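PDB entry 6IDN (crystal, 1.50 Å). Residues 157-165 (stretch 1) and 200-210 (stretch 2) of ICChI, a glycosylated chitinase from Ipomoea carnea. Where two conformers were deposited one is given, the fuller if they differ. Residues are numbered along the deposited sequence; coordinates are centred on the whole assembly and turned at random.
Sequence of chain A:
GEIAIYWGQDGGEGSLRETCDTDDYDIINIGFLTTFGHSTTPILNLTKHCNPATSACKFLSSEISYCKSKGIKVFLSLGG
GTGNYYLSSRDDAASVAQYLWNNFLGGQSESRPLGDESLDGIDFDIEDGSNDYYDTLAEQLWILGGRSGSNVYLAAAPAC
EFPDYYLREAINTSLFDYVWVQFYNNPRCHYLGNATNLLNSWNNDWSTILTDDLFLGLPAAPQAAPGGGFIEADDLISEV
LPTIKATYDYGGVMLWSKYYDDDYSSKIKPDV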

# COMPACT_ATOMS: atom_id res chain seq x y z
N ALA A 157 -2.27 -3.95 3.50
CA ALA A 157 -3.55 -3.45 2.99
C ALA A 157 -4.64 -4.51 3.11
O ALA A 157 -5.18 -4.99 2.10
CB ALA A 157 -3.40 -2.99 1.53
N PRO A 158 -5.01 -4.88 4.33
CA PRO A 158 -6.10 -5.85 4.50
C PRO A 158 -7.45 -5.23 4.16
O PRO A 158 -7.64 -4.02 4.19
CB PRO A 158 -6.03 -6.21 5.98
CG PRO A 158 -5.57 -4.90 6.64
CD PRO A 158 -4.57 -4.31 5.62
N ALA A 159 -8.42 -6.10 3.89
CA ALA A 159 -9.80 -5.65 3.79
C ALA A 159 -10.39 -5.52 5.19
O ALA A 159 -9.81 -5.98 6.18
CB ALA A 159 -10.62 -6.62 2.93
N CYS A 160 -11.56 -4.88 5.30
CA CYS A 160 -11.99 -4.45 6.63
C CYS A 160 -12.56 -5.56 7.50
O CYS A 160 -12.69 -5.35 8.71
CB CYS A 160 -13.01 -3.31 6.54
SG CYS A 160 -14.48 -3.52 5.47
N GLU A 161 -12.93 -6.73 6.95
CA GLU A 161 -13.52 -7.78 7.78
C GLU A 161 -12.39 -8.46 8.55
O GLU A 161 -11.51 -9.08 7.96
CB GLU A 161 -14.31 -8.78 6.94
CG GLU A 161 -15.31 -9.60 7.74
CD GLU A 161 -16.37 -10.26 6.88
OE1 GLU A 161 -16.32 -10.13 5.64
OE2 GLU A 161 -17.24 -10.93 7.47
N PHE A 162 -12.40 -8.31 9.87
CA PHE A 162 -11.34 -8.76 10.74
C PHE A 162 -11.65 -10.15 11.29
O PHE A 162 -12.79 -10.42 11.70
CB PHE A 162 -11.17 -7.78 11.91
CG PHE A 162 -10.04 -8.12 12.84
CD1 PHE A 162 -10.23 -9.03 13.87
CD2 PHE A 162 -8.79 -7.53 12.69
CE1 PHE A 162 -9.20 -9.35 14.74
CE2 PHE A 162 -7.75 -7.84 13.55
CZ PHE A 162 -7.96 -8.76 14.58
N PRO A 163 -10.68 -11.08 11.31
CA PRO A 163 -9.31 -10.94 10.81
C PRO A 163 -9.24 -11.20 9.31
O PRO A 163 -10.09 -11.94 8.80
CB PRO A 163 -8.55 -12.00 11.60
CG PRO A 163 -9.56 -13.07 11.85
CD PRO A 163 -10.89 -12.37 12.00
N ASP A 164 -8.28 -10.57 8.63
CA ASP A 164 -8.12 -10.73 7.19
C ASP A 164 -7.43 -12.06 6.89
O ASP A 164 -6.34 -12.33 7.41
CB ASP A 164 -7.30 -9.56 6.63
CG ASP A 164 -7.16 -9.62 5.14
OD1 ASP A 164 -8.05 -9.08 4.45
OD2 ASP A 164 -6.18 -10.22 4.66
N TYR A 165 -8.05 -12.89 6.04
CA TYR A 165 -7.48 -14.20 5.73
C TYR A 165 -6.05 -14.07 5.24
O TYR A 165 -5.15 -14.80 5.68
CB TYR A 165 -8.31 -14.94 4.68
CG TYR A 165 -7.54 -16.06 3.98
CD1 TYR A 165 -7.27 -17.26 4.62
CD2 TYR A 165 -7.08 -15.91 2.67
CE1 TYR A 165 -6.55 -18.28 3.98
CE2 TYR A 165 -6.37 -16.93 2.03
CZ TYR A 165 -6.11 -18.11 2.69
OH TYR A 165 -5.40 -19.12 2.04
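Stretch 2, residues 200-210: NSWNNDWSTIL

The last turns of a helix and the turn that follows lie against an irregular segment, in a mainly aromatic contact centred on Trp-206 and Phe-162, with a direct hydrogen bond from the indole. Stretch 2 enters already helical at Asn-200, widens into a pi-type turn over 201-206, where Asp-205 N and Trp-206 N both donate to Ser-201 O, and then enters a type I turn from Trp-206 to Ile-209. Stretch 1 has no regular structure and carries a cis peptide bond before Pro-163. Locally, 160-162 and 201-205 run in roughly the same sense: Cys-160 CA lies 7.2 Å from Ser-201 CA and Phe-162 CA 6.3 Å from Asp-205 CA. Although the CA-to-CB bond of Trp-206 points sideways, its indole reaches stretch 1, and NE1 donates to Cys-160 O at 2.8 Å, nearly linearly. Trp-206 CH2, at the far end of the indole, packs 3.6 Å from Pro-158 CG. Phe-162 turns its ring edge to the indole face, planes at 90°, with CD2 3.8 Å from Trp-206 CZ3; its CE2 lies 3.7 Å from Ile-209 CG2, and its CB 3.5 Å from Asp-205 CB. Water 1 bridges the stretches, donating to Cys-160 O (3.0 Å) and Asp-205 OD2 (2.7 Å) and hydrogen-bonding Ser-201 OG (2.7 Å).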

# COMPACT_ATOMS: atom_id res chain seq x y z
N ASN A 200 -17.37 0.60 14.25
CA ASN A 200 -17.27 -0.58 15.11
C ASN A 200 -16.09 -1.46 14.71
O ASN A 200 -15.34 -1.94 15.57
CB ASN A 200 -18.58 -1.37 15.07
CG ASN A 200 -19.68 -0.72 15.89
OD1 ASN A 200 -19.43 0.17 16.71
ND2 ASN A 200 -20.91 -1.17 15.67
N SER A 201 -15.93 -1.71 13.41
CA SER A 201 -14.77 -2.46 12.94
C SER A 201 -13.48 -1.77 13.35
O SER A 201 -12.57 -2.41 13.90
CB SER A 201 -14.83 -2.58 11.41
OG SER A 201 -13.69 -3.24 10.91
N TRP A 202 -13.37 -0.47 13.08
CA TRP A 202 -12.18 0.28 13.47
C TRP A 202 -11.91 0.18 14.97
O TRP A 202 -10.82 -0.23 15.39
CB TRP A 202 -12.36 1.74 13.04
CG TRP A 202 -11.22 2.65 13.38
CD1 TRP A 202 -11.03 3.29 14.56
CD2 TRP A 202 -10.13 3.04 12.52
NE1 TRP A 202 -9.88 4.05 14.50
CE2 TRP A 202 -9.32 3.92 13.26
CE3 TRP A 202 -9.77 2.72 11.20
CZ2 TRP A 202 -8.16 4.50 12.73
CZ3 TRP A 202 -8.62 3.31 10.67
CH2 TRP A 202 -7.83 4.18 11.43
N ASN A 203 -12.92 0.51 15.79
CA ASN A 203 -12.70 0.65 17.23
C ASN A 203 -12.56 -0.70 17.93
O ASN A 203 -11.82 -0.81 18.92
CB ASN A 203 -13.86 1.41 17.87
CG ASN A 203 -13.83 2.88 17.58
OD1 ASN A 203 -12.76 3.48 17.47
ND2 ASN A 203 -15.02 3.48 17.48
N ASN A 204 -13.28 -1.71 17.47
CA ASN A 204 -13.34 -2.97 18.20
C ASN A 204 -12.37 -4.01 17.69
O ASN A 204 -11.91 -4.86 18.48
CB ASN A 204 -14.76 -3.54 18.17
CG ASN A 204 -15.77 -2.62 18.83
OD1 ASN A 204 -15.41 -1.82 19.68
ND2 ASN A 204 -17.04 -2.76 18.46
N ASP A 205 -12.04 -3.97 16.40
CA ASP A 205 -11.22 -4.99 15.78
C ASP A 205 -9.85 -4.45 15.39
O ASP A 205 -8.83 -4.91 15.91
CB ASP A 205 -11.92 -5.58 14.54
CG ASP A 205 -13.22 -6.32 14.88
OD1 ASP A 205 -13.38 -6.78 16.03
OD2 ASP A 205 -14.08 -6.46 13.97
N TRP A 206 -9.80 -3.45 14.51
CA TRP A 206 -8.52 -3.02 13.98
C TRP A 206 -7.69 -2.26 15.00
O TRP A 206 -6.45 -2.22 14.89
CB TRP A 206 -8.75 -2.19 12.70
CG TRP A 206 -9.24 -3.11 11.62
CD1 TRP A 206 -10.52 -3.23 11.14
CD2 TRP A 206 -8.47 -4.12 10.96
NE1 TRP A 206 -10.58 -4.24 10.20
CE2 TRP A 206 -9.34 -4.80 10.07
CE3 TRP A 206 -7.12 -4.51 11.02
CZ2 TRP A 206 -8.89 -5.83 9.24
CZ3 TRP A 206 -6.69 -5.54 10.21
CH2 TRP A 206 -7.57 -6.19 9.33
N SER A 207 -8.33 -1.69 16.02
CA SER A 207 -7.62 -1.08 17.13
C SER A 207 -6.74 -2.07 17.87
O SER A 207 -5.79 -1.66 18.55
CB SER A 207 -8.62 -0.45 18.10
OG SER A 207 -9.35 -1.46 18.79
N THR A 208 -7.02 -3.37 17.76
CA THR A 208 -6.29 -4.36 18.54
C THR A 208 -4.98 -4.80 17.90
O THR A 208 -4.19 -5.48 18.55
CB THR A 208 -7.15 -5.62 18.82
OG1 THR A 208 -7.33 -6.40 17.62
CG2 THR A 208 -8.51 -5.23 19.41
N ILE A 209 -4.72 -4.42 16.65
CA ILE A 209 -3.47 -4.87 16.04
C ILE A 209 -2.32 -3.98 16.50
O ILE A 209 -2.52 -2.84 16.93
CB ILE A 209 -3.56 -4.92 14.51
CG1 ILE A 209 -3.61 -3.50 13.88
CG2 ILE A 209 -4.72 -5.81 14.09
CD1 ILE A 209 -3.43 -3.46 12.36
N LEU A 210 -1.11 -4.53 16.44
CA LEU A 210 0.10 -3.78 16.77
C LEU A 210 0.67 -3.22 15.48
O LEU A 210 1.36 -3.93 14.74
CB LEU A 210 1.12 -4.66 17.49
CG LEU A 210 0.90 -4.79 19.00
CD1 LEU A 210 -0.29 -5.70 19.32
CD2 LEU A 210 2.15 -5.29 19.71
O HOH W 1 -14.16 -5.89 11.31